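Local coordinates for protein RNA 2',3'-cyclic phosphodiesterase (Deinococcus radiodurans, PDB 5H7E) that belongs to the 2H phosphoesterases of the LigT-like family, whose chain carries two related sequence regions brought together in one fold, at residues 75-80 and 147-152; 94-99 and 126-131. All coordinates share one frame; numbering follows the deposited sequence.

Contact 1: 75-80 and 147-152; sequences VNLRGT and QSWTAP
Val75 stands over one face of the Trp149 indole, the two side chains running side by side in the same direction. Its CB sits 3.7 Å from the centroid of the six-membered ring of Trp149 and only 4° off the ring normal, the signature of a CH-pi contact. Val75 CG1 presses on the outer atoms of the same face, 3.5 Å from Trp149 CH2. Trp149 CG stands between the backbone N and the carbonyl carbon (chi1 75°). Leu77 meets the ring differently: its side chain crosses that of Trp149 at about a right angle, and Leu77 CD2 touches the edge at CZ3 (4.1 Å). Asn76 and Ser148, a non-hydrogen-bonded pair, occupy the other face of the sheet, where Asn76 OD1 abuts Ser148 CB (3.3 Å) while Asn76 ND2 hydrogen-bonds to Glu97 OE1.

Beneath these side chains, Val75 and Trp149 form an antiparallel hydrogen-bonded pair, Val75 N to Trp149 O at 2.8 Å and Trp149 N to Val75 O at 2.9 Å. Leu77 N continues the ladder to Gln147 O (3.0 Å), and a water donating to both Leu77 O and Gln147 O links the two backbones.

The contact thus pairs strands 73-83 and 148-160 of the antiparallel sheet: Ile18 of helix 16-26 covers Leu77 and Trp149, and Thr96 of strand 91-97 flanks Val75 and Leu77.

Contact 2: 94-99 and 126-131; sequences VKTEAE and AHITLA. With SO4 (sulfate ion), chain D.
Sulfate oxygen O2 is gripped by two side chains of the 126-131 segment, His127 and Thr129. The donor His127 NE2 lies 3.0 Å from O2 with an N-H...O angle of 162°, and O2 sits in the imidazole plane at the ring edge. Thr129 OG1, in that same plane, donates to O2 at 2.9 Å. Standing two residues apart on one strand, His127 and Thr129 present their polar ends to one side of the sheet; this is the His-x-Thr motif that marks 2H phosphoesterases. Thr44 OG1 also binds the sulfate, which probably came from the crystallisation liquor. A hydrogen bond between His127 ND1 and Lys125 O limits the ring's rotation; Phe83 meets it edge-to-face and Phe93 with planes at about 55°.

The strand carrying the motif is tied to 94-97. Val94 and Ile128 are an antiparallel hydrogen-bonded pair, with Val94 N to Ile128 O and Ile128 N to Val94 O both at 2.9 Å. Val94 O also receives a CA-H...O contact from His127 CA (3.2 Å), at the residue that bears the imidazole. Thr96 N bonds Ala126 O at 3.1 Å, approaching from above the carbonyl plane. Away from the sulfate, Val94 and Ile128 lie side by side, CG1 of Val94 resting 3.7 Å from CB of Ile128. Thr96 crosses Ile128 at about a right angle, its CG2 meeting the CG1 and CD1 atoms of Ile128; its OG1, held between backbone N and carbonyl carbon (chi1 53°), lies against Ala126 CB.

Leu130 and Ala131 both face Trp92 in a classic beta bulge, Leu22 of helix 16-26 packs on Val94, Ile128 and Leu130, and Leu77 of strand 73-83 touches Ile128.

Both contacts belong to one antiparallel sheet, in which strands 73-83 and 91-97 are neighbours, giving the order 148-160, 73-83, 91-97, 127-132. Asn76 N to Glu97 O and Arg78 N to Lys95 O, each 2.8 Å and probable hydrogen bonds, join the two contacts directly. Contact 2 lies nearer the middle, its centre about 8 Å from the centre of the chain, against about 13 Å for the centre of contact 1, although both are partly buried. Helix 16-26 covers the apolar side of each. Their chemistry diverges: contact 1 rests on an aliphatic group over an indole, whereas contact 2 turns polar side chains toward a bound sulfate on its other face.

Contact 1: 75-80 and 147-152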
ATOM      1  N   VAL A  75       7.796 -10.951   0.229  1.00 15.84           N
ATOM      2  CA  VAL A  75       8.066  -9.536   0.089  1.00 15.56           C
ATOM      3  C   VAL A  75       9.306  -9.194   0.891  1.00 16.45           C
ATOM      4  O   VAL A  75       9.401  -9.563   2.065  1.00 18.00           O
ATOM      5  CB  VAL A  75       6.881  -8.705   0.595  1.00 16.66           C
ATOM      6  CG1 VAL A  75       7.119  -7.184   0.256  1.00 17.39           C
ATOM      7  CG2 VAL A  75       5.553  -9.188  -0.078  1.00 18.30           C
ATOM      8  N   ASN A  76      10.268  -8.530   0.237  1.00 16.89           N
ATOM      9  CA  ASN A  76      11.533  -8.166   0.868  1.00 17.45           C
ATOM     10  C   ASN A  76      11.580  -6.670   1.085  1.00 17.25           C
ATOM     11  O   ASN A  76      11.313  -5.912   0.151  1.00 18.42           O
ATOM     12  CB  ASN A  76      12.665  -8.579  -0.046  1.00 18.80           C
ATOM     13  CG  ASN A  76      12.634 -10.054  -0.316  1.00 24.79           C
ATOM     14  OD1 ASN A  76      12.981 -10.831   0.558  1.00 26.64           O
ATOM     15  ND2 ASN A  76      12.240 -10.448  -1.526  1.00 31.70           N
ATOM     16  N   LEU A  77      11.923  -6.248   2.304  1.00 16.41           N
ATOM     17  CA  LEU A  77      12.295  -4.854   2.529  1.00 16.72           C
ATOM     18  C   LEU A  77      13.639  -4.568   1.897  1.00 18.44           C
ATOM     19  O   LEU A  77      14.531  -5.438   1.879  1.00 20.98           O
ATOM     20  CB  LEU A  77      12.416  -4.542   4.020  1.00 15.91           C
ATOM     21  CG  LEU A  77      11.181  -4.691   4.907  1.00 17.05           C
ATOM     22  CD1 LEU A  77      11.531  -4.255   6.320  1.00 17.53           C
ATOM     23  CD2 LEU A  77      10.015  -3.882   4.341  1.00 20.02           C
ATOM     24  N   ARG A  78      13.775  -3.346   1.338  1.00 16.01           N
ATOM     25  CA  ARG A  78      15.039  -2.952   0.746  1.00 16.98           C
ATOM     26  C   ARG A  78      15.489  -1.669   1.447  1.00 18.47           C
ATOM     27  O   ARG A  78      15.620  -1.674   2.665  1.00 20.40           O
ATOM     28  CB  ARG A  78      14.931  -2.837  -0.793  1.00 20.03           C
ATOM     29  CG  ARG A  78      14.446  -4.181  -1.443  1.00 21.24           C
ATOM     30  CD  ARG A  78      15.566  -5.256  -1.303  1.00 20.89           C
ATOM     31  NE  ARG A  78      16.755  -4.922  -2.087  1.00 26.51           N
ATOM     32  CZ  ARG A  78      17.862  -5.669  -2.113  1.00 24.25           C
ATOM     33  NH1 ARG A  78      17.954  -6.694  -1.297  1.00 31.07           N
ATOM     34  NH2 ARG A  78      18.904  -5.327  -2.885  1.00 25.68           N
ATOM     35  N   GLY A  79      15.778  -0.606   0.704  1.00 21.61           N
ATOM     36  CA  GLY A  79      16.343   0.617   1.277  1.00 22.43           C
ATOM     37  C   GLY A  79      15.277   1.697   1.397  1.00 22.73           C
ATOM     38  O   GLY A  79      14.168   1.525   0.936  1.00 21.74           O
ATOM     39  N   THR A  80      15.619   2.782   2.089  1.00 24.40           N
ATOM     40  CA  THR A  80      14.686   3.895   2.190  1.00 24.73           C
ATOM     41  C   THR A  80      14.848   4.854   1.011  1.00 31.55           C
ATOM     42  O   THR A  80      15.861   4.862   0.294  1.00 35.94           O
ATOM     43  CB  THR A  80      14.878   4.614   3.517  1.00 23.84           C
ATOM     44  OG1 THR A  80      16.289   4.974   3.661  1.00 28.10           O
ATOM     45  CG2 THR A  80      14.395   3.742   4.690  1.00 27.27           C
ATOM     46  N   GLN A 147      14.759  -7.641   6.343  1.00 19.65           N
ATOM     47  CA  GLN A 147      13.653  -8.491   6.735  1.00 18.07           C
ATOM     48  C   GLN A 147      12.729  -8.758   5.551  1.00 17.88           C
ATOM     49  O   GLN A 147      12.718  -8.033   4.554  1.00 21.36           O
ATOM     50  CB  GLN A 147      12.840  -7.845   7.834  1.00 20.09           C
ATOM     51  CG  GLN A 147      13.627  -7.581   9.151  1.00 22.86           C
ATOM     52  CD  GLN A 147      14.315  -6.196   9.189  1.00 23.38           C
ATOM     53  OE1 GLN A 147      14.522  -5.564   8.178  1.00 24.07           O
ATOM     54  NE2 GLN A 147      14.661  -5.750  10.378  1.00 23.50           N
ATOM     55  N   SER A 148      12.007  -9.861   5.668  1.00 19.43           N
ATOM     56  CA  SER A 148      11.051 -10.211   4.626  1.00 16.20           C
ATOM     57  C   SER A 148       9.864 -10.884   5.288  1.00 18.78           C
ATOM     58  O   SER A 148       9.934 -11.321   6.453  1.00 19.68           O
ATOM     59  CB  SER A 148      11.670 -11.158   3.599  1.00 21.53           C
ATOM     60  OG  SER A 148      12.086 -12.344   4.230  1.00 26.82           O
ATOM     61  N   TRP A 149       8.758 -11.004   4.522  1.00 16.31           N
ATOM     62  CA  TRP A 149       7.623 -11.765   5.042  1.00 16.31           C
ATOM     63  C   TRP A 149       6.881 -12.411   3.890  1.00 15.69           C
ATOM     64  O   TRP A 149       7.028 -12.006   2.744  1.00 18.18           O
ATOM     65  CB  TRP A 149       6.616 -10.916   5.825  1.00 16.06           C
ATOM     66  CG  TRP A 149       5.697 -10.021   5.011  1.00 15.16           C
ATOM     67  CD1 TRP A 149       4.359 -10.270   4.793  1.00 17.80           C
ATOM     68  CD2 TRP A 149       5.953  -8.708   4.483  1.00 17.23           C
ATOM     69  NE1 TRP A 149       3.804  -9.227   4.116  1.00 16.16           N
ATOM     70  CE2 TRP A 149       4.736  -8.256   3.923  1.00 16.88           C
ATOM     71  CE3 TRP A 149       7.091  -7.859   4.411  1.00 15.65           C
ATOM     72  CZ2 TRP A 149       4.616  -6.999   3.300  1.00 16.63           C
ATOM     73  CZ3 TRP A 149       6.956  -6.611   3.791  1.00 17.19           C
ATOM     74  CH2 TRP A 149       5.707  -6.186   3.268  1.00 18.78           C
ATOM     75  N   THR A 150       6.011 -13.349   4.224  1.00 17.68           N
ATOM     76  CA  THR A 150       5.166 -14.016   3.230  1.00 17.75           C
ATOM     77  C   THR A 150       3.756 -13.480   3.342  1.00 20.07           C
ATOM     78  O   THR A 150       3.132 -13.565   4.414  1.00 21.71           O
ATOM     79  CB  THR A 150       5.180 -15.527   3.445  1.00 21.81           C
ATOM     80  OG1 THR A 150       6.503 -16.011   3.237  1.00 26.05           O
ATOM     81  CG2 THR A 150       4.281 -16.207   2.406  1.00 26.20           C
ATOM     82  N   ALA A 151       3.290 -12.842   2.267  1.00 16.84           N
ATOM     83  CA  ALA A 151       1.960 -12.233   2.241  1.00 20.66           C
ATOM     84  C   ALA A 151       0.932 -13.242   1.786  1.00 22.61           C
ATOM     85  O   ALA A 151       1.003 -13.689   0.638  1.00 21.26           O
ATOM     86  CB  ALA A 151       1.971 -11.049   1.311  1.00 20.97           C
ATOM     87  N   PRO A 152      -0.044 -13.624   2.620  1.00 18.11           N
ATOM     88  CA  PRO A 152      -0.998 -14.661   2.214  1.00 21.06           C
ATOM     89  C   PRO A 152      -2.113 -14.168   1.317  1.00 18.83           C
ATOM     90  O   PRO A 152      -2.791 -15.024   0.730  1.00 20.99           O
ATOM     91  CB  PRO A 152      -1.534 -15.181   3.551  1.00 26.60           C
ATOM     92  CG  PRO A 152      -1.373 -14.094   4.482  1.00 29.75           C
ATOM     93  CD  PRO A 152      -0.185 -13.256   4.037  1.00 23.93           C
TER
HETATM   94  O   HOH W   1      15.029  -7.848   2.701  1.00 31.06           O

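Contact 2: 94-99 and 126-131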
ATOM      1  N   VAL A  94      10.075   3.002   2.753  1.00 17.66           N
ATOM      2  CA  VAL A  94      10.992   1.871   2.512  1.00 16.85           C
ATOM      3  C   VAL A  94      10.516   1.138   1.266  1.00 16.00           C
ATOM      4  O   VAL A  94       9.320   0.873   1.109  1.00 16.56           O
ATOM      5  CB  VAL A  94      11.094   0.929   3.718  1.00 16.93           C
ATOM      6  CG1 VAL A  94       9.714   0.364   4.183  1.00 18.70           C
ATOM      7  CG2 VAL A  94      12.057  -0.227   3.444  1.00 17.58           C
ATOM      8  N   LYS A  95      11.458   0.853   0.354  1.00 15.91           N
ATOM      9  CA  LYS A  95      11.126   0.098  -0.849  1.00 17.33           C
ATOM     10  C   LYS A  95      10.864  -1.362  -0.499  1.00 16.86           C
ATOM     11  O   LYS A  95      11.528  -1.933   0.362  1.00 19.04           O
ATOM     12  CB  LYS A  95      12.287   0.203  -1.823  1.00 17.49           C
ATOM     13  CG  LYS A  95      12.112  -0.656  -3.079  1.00 24.17           C
ATOM     14  CD  LYS A  95      13.353  -0.391  -3.997  1.00 40.82           C
ATOM     15  CE  LYS A  95      13.286  -1.158  -5.286  1.00 59.59           C
ATOM     16  NZ  LYS A  95      12.991  -2.571  -4.994  1.00 61.12           N
ATOM     17  N   THR A  96       9.899  -1.988  -1.207  1.00 16.71           N
ATOM     18  CA  THR A  96       9.625  -3.416  -1.042  1.00 16.15           C
ATOM     19  C   THR A  96       9.735  -4.062  -2.409  1.00 19.94           C
ATOM     20  O   THR A  96       9.444  -3.426  -3.425  1.00 23.04           O
ATOM     21  CB  THR A  96       8.238  -3.700  -0.484  1.00 16.68           C
ATOM     22  OG1 THR A  96       7.268  -3.010  -1.302  1.00 19.78           O
ATOM     23  CG2 THR A  96       8.094  -3.113   0.925  1.00 19.47           C
ATOM     24  N   GLU A  97      10.233  -5.306  -2.418  1.00 18.89           N
ATOM     25  CA  GLU A  97      10.366  -6.046  -3.689  1.00 18.28           C
ATOM     26  C   GLU A  97       9.749  -7.416  -3.497  1.00 19.32           C
ATOM     27  O   GLU A  97       9.930  -8.025  -2.454  1.00 20.03           O
ATOM     28  CB  GLU A  97      11.829  -6.214  -4.067  1.00 19.71           C
ATOM     29  CG  GLU A  97      12.079  -6.932  -5.393  1.00 36.78           C
ATOM     30  CD  GLU A  97      12.160  -8.465  -5.272  1.00 50.03           C
ATOM     31  OE1 GLU A  97      12.521  -8.976  -4.191  1.00 59.69           O
ATOM     32  OE2 GLU A  97      11.861  -9.154  -6.275  1.00 44.27           O
ATOM     33  N   ALA A  98       9.038  -7.926  -4.524  1.00 18.80           N
ATOM     34  CA  ALA A  98       8.563  -9.311  -4.481  1.00 18.74           C
ATOM     35  C   ALA A  98       8.364  -9.781  -5.908  1.00 18.86           C
ATOM     36  O   ALA A  98       7.771  -9.057  -6.701  1.00 21.01           O
ATOM     37  CB  ALA A  98       7.222  -9.457  -3.712  1.00 18.76           C
ATOM     38  N   GLU A  99       8.745 -11.030  -6.182  1.00 17.73           N
ATOM     39  CA  GLU A  99       8.394 -11.595  -7.491  1.00 18.27           C
ATOM     40  C   GLU A  99       6.879 -11.572  -7.680  1.00 22.44           C
ATOM     41  O   GLU A  99       6.121 -12.042  -6.828  1.00 21.77           O
ATOM     42  CB  GLU A  99       8.908 -13.041  -7.577  1.00 17.89           C
ATOM     43  CG  GLU A  99       8.687 -13.656  -8.973  1.00 19.42           C
ATOM     44  CD  GLU A  99       9.003 -15.130  -9.064  1.00 25.06           C
ATOM     45  OE1 GLU A  99       9.282 -15.782  -8.021  1.00 28.95           O
ATOM     46  OE2 GLU A  99       8.984 -15.650 -10.208  1.00 24.27           O
ATOM     47  N   ALA A 126       6.694  -0.122  -5.558  1.00 18.91           N
ATOM     48  CA  ALA A 126       6.193  -0.717  -4.328  1.00 16.35           C
ATOM     49  C   ALA A 126       6.965  -0.197  -3.122  1.00 17.49           C
ATOM     50  O   ALA A 126       8.204  -0.192  -3.109  1.00 20.00           O
ATOM     51  CB  ALA A 126       6.347  -2.231  -4.385  1.00 18.08           C
ATOM     52  N   HIS A 127       6.231   0.233  -2.101  1.00 16.35           N
ATOM     53  CA  HIS A 127       6.884   0.792  -0.919  1.00 16.51           C
ATOM     54  C   HIS A 127       5.912   0.727   0.243  1.00 18.35           C
ATOM     55  O   HIS A 127       4.690   0.563   0.065  1.00 18.23           O
ATOM     56  CB  HIS A 127       7.287   2.261  -1.127  1.00 16.34           C
ATOM     57  CG  HIS A 127       6.103   3.164  -1.349  1.00 19.91           C
ATOM     58  ND1 HIS A 127       5.461   3.244  -2.575  1.00 22.27           N
ATOM     59  CD2 HIS A 127       5.452   4.022  -0.522  1.00 23.04           C
ATOM     60  CE1 HIS A 127       4.467   4.127  -2.486  1.00 24.61           C
ATOM     61  NE2 HIS A 127       4.441   4.614  -1.256  1.00 23.17           N
ATOM     62  N   ILE A 128       6.485   0.904   1.447  1.00 15.91           N
ATOM     63  CA  ILE A 128       5.698   1.199   2.662  1.00 15.87           C
ATOM     64  C   ILE A 128       6.073   2.608   3.068  1.00 18.77           C
ATOM     65  O   ILE A 128       7.245   2.881   3.394  1.00 17.97           O
ATOM     66  CB  ILE A 128       6.013   0.212   3.794  1.00 14.83           C
ATOM     67  CG1 ILE A 128       5.705  -1.210   3.345  1.00 17.49           C
ATOM     68  CG2 ILE A 128       5.261   0.619   5.066  1.00 16.18           C
ATOM     69  CD1 ILE A 128       6.358  -2.272   4.319  1.00 19.01           C
ATOM     70  N   THR A 129       5.081   3.512   3.108  1.00 17.50           N
ATOM     71  CA  THR A 129       5.345   4.861   3.603  1.00 17.39           C
ATOM     72  C   THR A 129       5.563   4.858   5.109  1.00 19.98           C
ATOM     73  O   THR A 129       4.802   4.245   5.884  1.00 20.94           O
ATOM     74  CB  THR A 129       4.173   5.765   3.230  1.00 20.38           C
ATOM     75  OG1 THR A 129       4.130   5.806   1.799  1.00 23.52           O
ATOM     76  CG2 THR A 129       4.281   7.167   3.839  1.00 20.51           C
ATOM     77  N   LEU A 130       6.602   5.562   5.521  1.00 18.01           N
ATOM     78  CA  LEU A 130       6.978   5.630   6.928  1.00 20.11           C
ATOM     79  C   LEU A 130       6.659   6.978   7.556  1.00 21.81           C
ATOM     80  O   LEU A 130       6.450   7.076   8.787  1.00 23.07           O
ATOM     81  CB  LEU A 130       8.484   5.387   7.055  1.00 19.86           C
ATOM     82  CG  LEU A 130       8.905   4.020   6.488  1.00 18.86           C
ATOM     83  CD1 LEU A 130      10.419   3.954   6.576  1.00 25.47           C
ATOM     84  CD2 LEU A 130       8.204   2.849   7.314  1.00 21.28           C
ATOM     85  N   ALA A 131       6.676   8.048   6.765  1.00 21.82           N
ATOM     86  CA  ALA A 131       6.482   9.369   7.352  1.00 21.21           C
ATOM     87  C   ALA A 131       6.080  10.307   6.236  1.00 23.85           C
ATOM     88  O   ALA A 131       6.379  10.064   5.071  1.00 24.18           O
ATOM     89  CB  ALA A 131       7.752   9.882   8.046  1.00 22.72           C
TER
HETATM   90  S   SO4 D 303       0.927   5.369   0.068  1.00 35.13           S
HETATM   91  O1  SO4 D 303      -0.223   6.244   0.052  1.00 42.33           O
HETATM   92  O2  SO4 D 303       2.107   6.182  -0.281  1.00 37.17           O
HETATM   93  O3  SO4 D 303       0.950   4.800   1.408  1.00 41.24           O
HETATM   94  O4  SO4 D 303       0.822   4.327  -0.890  1.00 41.38           O